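PDB 6T3E: DELTA1-pyrroline-2-carboxylate reductase from Thermococcus litoralis DSM 5473, which catalyses the reduction of Delta1-pyrroline-2-carboxylate to L-proline with a nicotinamide cofactor such as NADH, a step linked to L-hydroxyproline metabolism. Local coordinates for residues Leu146-Lys149 against Asp150-Ile153; Lys307-Asn311 against Asn312-Thr316. One frame throughout, in Å; residues are numbered along the deposited sequence.

How the interactions relate
The two contacts follow one another along the chain, neither nesting nor crossing. Interaction 1 comes first: helix 128-146 ends, and the turn at R148-S151 swings the chain into strand 153-157 of the parallel sheet. Much later, beyond helix 298-303, interaction 2 folds the loop 307-316 back on itself before it enters strand 316-319 of the same sheet. The loops meet in space, their centres about 11 Å apart. The carbonyl of L146, at the helix end, probably accepts hydrogen bonds from both T316 OG1 and R309 NH1, while R309 packs against A147 and R148. The C-terminal end of helix 128-146 and the turn after it are thereby tied to the loop that leads into strand 316-319.

Interaction 1. Residues Leu146-Lys149 against Asp150-Ile153; sequences LARK and DSKI
R148 and D150, two residues apart, lean together over the turn with their flat ends nearly perpendicular, guanidinium and carboxylate planes 86° apart. D150 has CG between its backbone N and carbonyl carbon (chi1 60°), which turns the carboxylate back beside the R148 side chain, with OD1 next to its aliphatic part. Beyond CB the arginine chain bends at chi3 and brings NH2 to D150 OD1 at 3.3 Å. This salt bridge is fairly long, and the arginine meets the oxygen from above the carboxylate plane, while OD1 stays near the plane of the guanidinium, at its edge. S151 OG sits over one guanidinium face. Beneath, the carbonyl of R148 is gripped twice from the same side of its plane: S151 N closes the type I turn at 3.2 Å from R148 O, and the serine hydroxyl donates to that oxygen at 2.6 Å. The arginine's strongest polar partner lies outside the turn, the carbonyl of G239 at NE; NH1 forms a second salt bridge, to D218, whose other carboxylate oxygen holds the amides of K152 and I153. With an alanine here, the carboxylates of D150 and D218 and the carbonyl of G239 would probably lose their guanidinium partner, and the D150 side chain would be likely to turn more freely. Chemically, one cation shared between two acids and a backbone carbonyl links the turn to neighbouring loops, while serine secures its backbone.

Interaction 2. Residues Lys307-Asn311 against Asn312-Thr316; sequences KGREN and NREIT
N311 OD1 is held by two backbone amides, R313 N at 2.9 Å and E314 N at 3.0 Å. The first arrives in the plane of the side-chain carbonyl, on a lone pair; the second is tilted 26° from it. N311 reaches them because its CG stands between backbone N and carbonyl carbon (chi1 65°), curling the amide forward over the following residues. E314 replies from the other direction. Its extended side chain runs back across the asparagine, amide and carboxylate planes 41° apart, and OE1 accepts from N311 N at 3.1 Å, which meets it from above the carboxylate plane. The amide of E310 also faces OE1, but the modelled separation is too short for the bond to be more than doubtful. The R309 chain runs antiparallel alongside that of E314. E314 CG lies over one face of the guanidinium, and R309 NH2 donates to the main-chain oxygen E314 O at 2.8 Å, with a weak second bond to N312 O. T316 stands roughly perpendicular to the arginine chain, at the guanidinium edge, its hydroxyl tied to the carbonyl of L146. Farther out, R313 leads away to a salt bridge with E238, and E310 pairs with K264. The N311 grip on R313 N is an Asx turn, here backed by E314, whose carboxylate accepts from the backbone amide of N311 itself, in a loop feeding strand 316-319 of a Rossmann-like dinucleotide-binding sheet.

Interaction 1. Residues Leu146-Lys149 against Asp150-Ile153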
# COMPACT_ATOMS: atom_id res chain seq x y z
N LEU B 146 13.81 -25.05 14.51
CA LEU B 146 13.38 -24.93 15.90
C LEU B 146 12.70 -26.16 16.47
O LEU B 146 12.60 -26.27 17.69
CB LEU B 146 12.41 -23.75 16.06
CG LEU B 146 12.92 -22.34 15.76
CD1 LEU B 146 11.83 -21.32 15.94
CD2 LEU B 146 14.11 -22.03 16.64
N ALA B 147 12.24 -27.09 15.63
CA ALA B 147 11.48 -28.23 16.11
C ALA B 147 12.40 -29.44 16.25
O ALA B 147 13.38 -29.59 15.52
CB ALA B 147 10.32 -28.56 15.17
N ARG B 148 12.06 -30.31 17.21
CA ARG B 148 12.79 -31.55 17.35
C ARG B 148 12.67 -32.36 16.07
O ARG B 148 11.60 -32.44 15.47
CB ARG B 148 12.25 -32.36 18.54
CG ARG B 148 12.84 -32.00 19.89
CD ARG B 148 12.32 -32.94 21.00
NE ARG B 148 10.92 -32.72 21.37
CZ ARG B 148 9.92 -33.57 21.10
NH1 ARG B 148 8.68 -33.29 21.49
NH2 ARG B 148 10.17 -34.70 20.44
N LYS B 149 13.80 -32.92 15.62
CA LYS B 149 13.79 -33.70 14.39
C LYS B 149 12.97 -34.98 14.53
O LYS B 149 12.44 -35.49 13.54
CB LYS B 149 15.22 -34.02 13.96
CG LYS B 149 15.74 -33.08 12.89
CD LYS B 149 17.19 -33.36 12.58
CE LYS B 149 17.79 -32.27 11.72
NZ LYS B 149 17.49 -32.50 10.28
N ASP B 150 12.83 -35.50 15.75
CA ASP B 150 12.05 -36.70 16.00
C ASP B 150 10.60 -36.40 16.35
O ASP B 150 9.93 -37.25 16.96
CB ASP B 150 12.72 -37.54 17.09
CG ASP B 150 12.84 -36.81 18.42
OD1 ASP B 150 12.66 -35.57 18.46
OD2 ASP B 150 13.16 -37.48 19.43
N SER B 151 10.08 -35.24 15.96
CA SER B 151 8.69 -34.90 16.25
C SER B 151 7.76 -35.72 15.37
O SER B 151 7.95 -35.79 14.15
CB SER B 151 8.45 -33.40 16.00
OG SER B 151 9.37 -32.58 16.70
N LYS B 152 6.75 -36.35 15.97
CA LYS B 152 5.80 -37.14 15.19
C LYS B 152 4.34 -36.75 15.41
O LYS B 152 3.53 -36.97 14.52
CB LYS B 152 5.98 -38.66 15.42
CG LYS B 152 6.38 -39.13 16.82
CD LYS B 152 5.84 -40.55 17.06
CE LYS B 152 6.10 -41.11 18.48
NZ LYS B 152 7.48 -41.58 18.73
N ILE B 153 3.99 -36.17 16.55
CA ILE B 153 2.62 -35.78 16.87
C ILE B 153 2.53 -34.26 16.81
O ILE B 153 3.34 -33.56 17.44
CB ILE B 153 2.18 -36.31 18.26
CG1 ILE B 153 2.51 -37.80 18.44
CG2 ILE B 153 0.70 -36.11 18.45
CD1 ILE B 153 3.64 -38.11 19.42

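Interaction 2. Residues Lys307-Asn311 against Asn312-Thr316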
# COMPACT_ATOMS: atom_id res chain seq x y z
N LYS B 307 21.52 -19.05 16.43
CA LYS B 307 21.23 -20.47 16.44
C LYS B 307 19.78 -20.72 16.81
O LYS B 307 19.16 -19.94 17.54
CB LYS B 307 22.16 -21.21 17.41
CG LYS B 307 23.60 -20.67 17.43
CD LYS B 307 24.37 -21.03 16.15
CE LYS B 307 25.82 -20.53 16.18
NZ LYS B 307 26.33 -20.11 14.83
N GLY B 308 19.24 -21.82 16.30
CA GLY B 308 17.85 -22.18 16.52
C GLY B 308 17.63 -23.03 17.75
O GLY B 308 17.79 -22.54 18.87
N ARG B 309 17.26 -24.30 17.57
CA ARG B 309 17.04 -25.22 18.67
C ARG B 309 18.35 -25.89 19.05
O ARG B 309 18.96 -26.57 18.22
CB ARG B 309 16.00 -26.27 18.29
CG ARG B 309 15.89 -27.43 19.26
CD ARG B 309 14.65 -28.27 18.96
NE ARG B 309 14.08 -28.84 20.17
CZ ARG B 309 13.17 -28.24 20.93
NH1 ARG B 309 12.70 -27.04 20.62
NH2 ARG B 309 12.72 -28.85 22.02
N GLU B 310 18.78 -25.69 20.30
CA GLU B 310 20.07 -26.19 20.77
C GLU B 310 19.99 -27.47 21.59
O GLU B 310 20.97 -28.22 21.63
CB GLU B 310 20.78 -25.12 21.59
CG GLU B 310 20.81 -23.77 20.90
CD GLU B 310 21.70 -22.78 21.60
OE1 GLU B 310 21.23 -21.65 21.88
OE2 GLU B 310 22.87 -23.12 21.88
N ASN B 311 18.87 -27.73 22.26
CA ASN B 311 18.76 -28.92 23.09
C ASN B 311 17.32 -29.40 23.11
O ASN B 311 16.40 -28.73 22.63
CB ASN B 311 19.28 -28.68 24.52
CG ASN B 311 18.44 -27.67 25.28
OD1 ASN B 311 17.33 -27.98 25.72
ND2 ASN B 311 18.98 -26.47 25.46
N ASN B 312 17.13 -30.60 23.67
CA ASN B 312 15.84 -31.26 23.66
C ASN B 312 14.86 -30.68 24.67
O ASN B 312 13.64 -30.81 24.48
CB ASN B 312 16.01 -32.75 23.95
CG ASN B 312 15.97 -33.58 22.69
OD1 ASN B 312 16.39 -33.14 21.62
ND2 ASN B 312 15.45 -34.80 22.80
N ARG B 313 15.34 -30.05 25.74
CA ARG B 313 14.44 -29.68 26.82
C ARG B 313 13.82 -28.30 26.63
O ARG B 313 12.78 -28.03 27.24
CB ARG B 313 15.19 -29.72 28.16
CG ARG B 313 15.96 -31.02 28.40
CD ARG B 313 15.97 -31.40 29.88
NE ARG B 313 16.16 -32.84 30.09
CZ ARG B 313 15.35 -33.79 29.64
NH1 ARG B 313 15.61 -35.07 29.90
NH2 ARG B 313 14.27 -33.47 28.93
N GLU B 314 14.40 -27.45 25.80
CA GLU B 314 13.85 -26.12 25.61
C GLU B 314 12.50 -26.18 24.89
O GLU B 314 12.21 -27.12 24.14
CB GLU B 314 14.83 -25.20 24.86
CG GLU B 314 15.65 -25.85 23.76
CD GLU B 314 16.79 -24.94 23.27
OE1 GLU B 314 17.20 -25.07 22.09
OE2 GLU B 314 17.27 -24.10 24.06
N ILE B 315 11.65 -25.19 25.17
CA ILE B 315 10.40 -25.01 24.45
C ILE B 315 10.57 -23.85 23.49
O ILE B 315 10.90 -22.73 23.91
CB ILE B 315 9.22 -24.77 25.40
CG1 ILE B 315 9.07 -25.94 26.37
CG2 ILE B 315 7.95 -24.57 24.61
CD1 ILE B 315 7.81 -25.92 27.15
N THR B 316 10.38 -24.10 22.19
CA THR B 316 10.59 -23.11 21.15
C THR B 316 9.27 -22.60 20.62
O THR B 316 8.36 -23.38 20.34
CB THR B 316 11.40 -23.69 19.99
OG1 THR B 316 11.01 -25.05 19.75
CG2 THR B 316 12.90 -23.64 20.29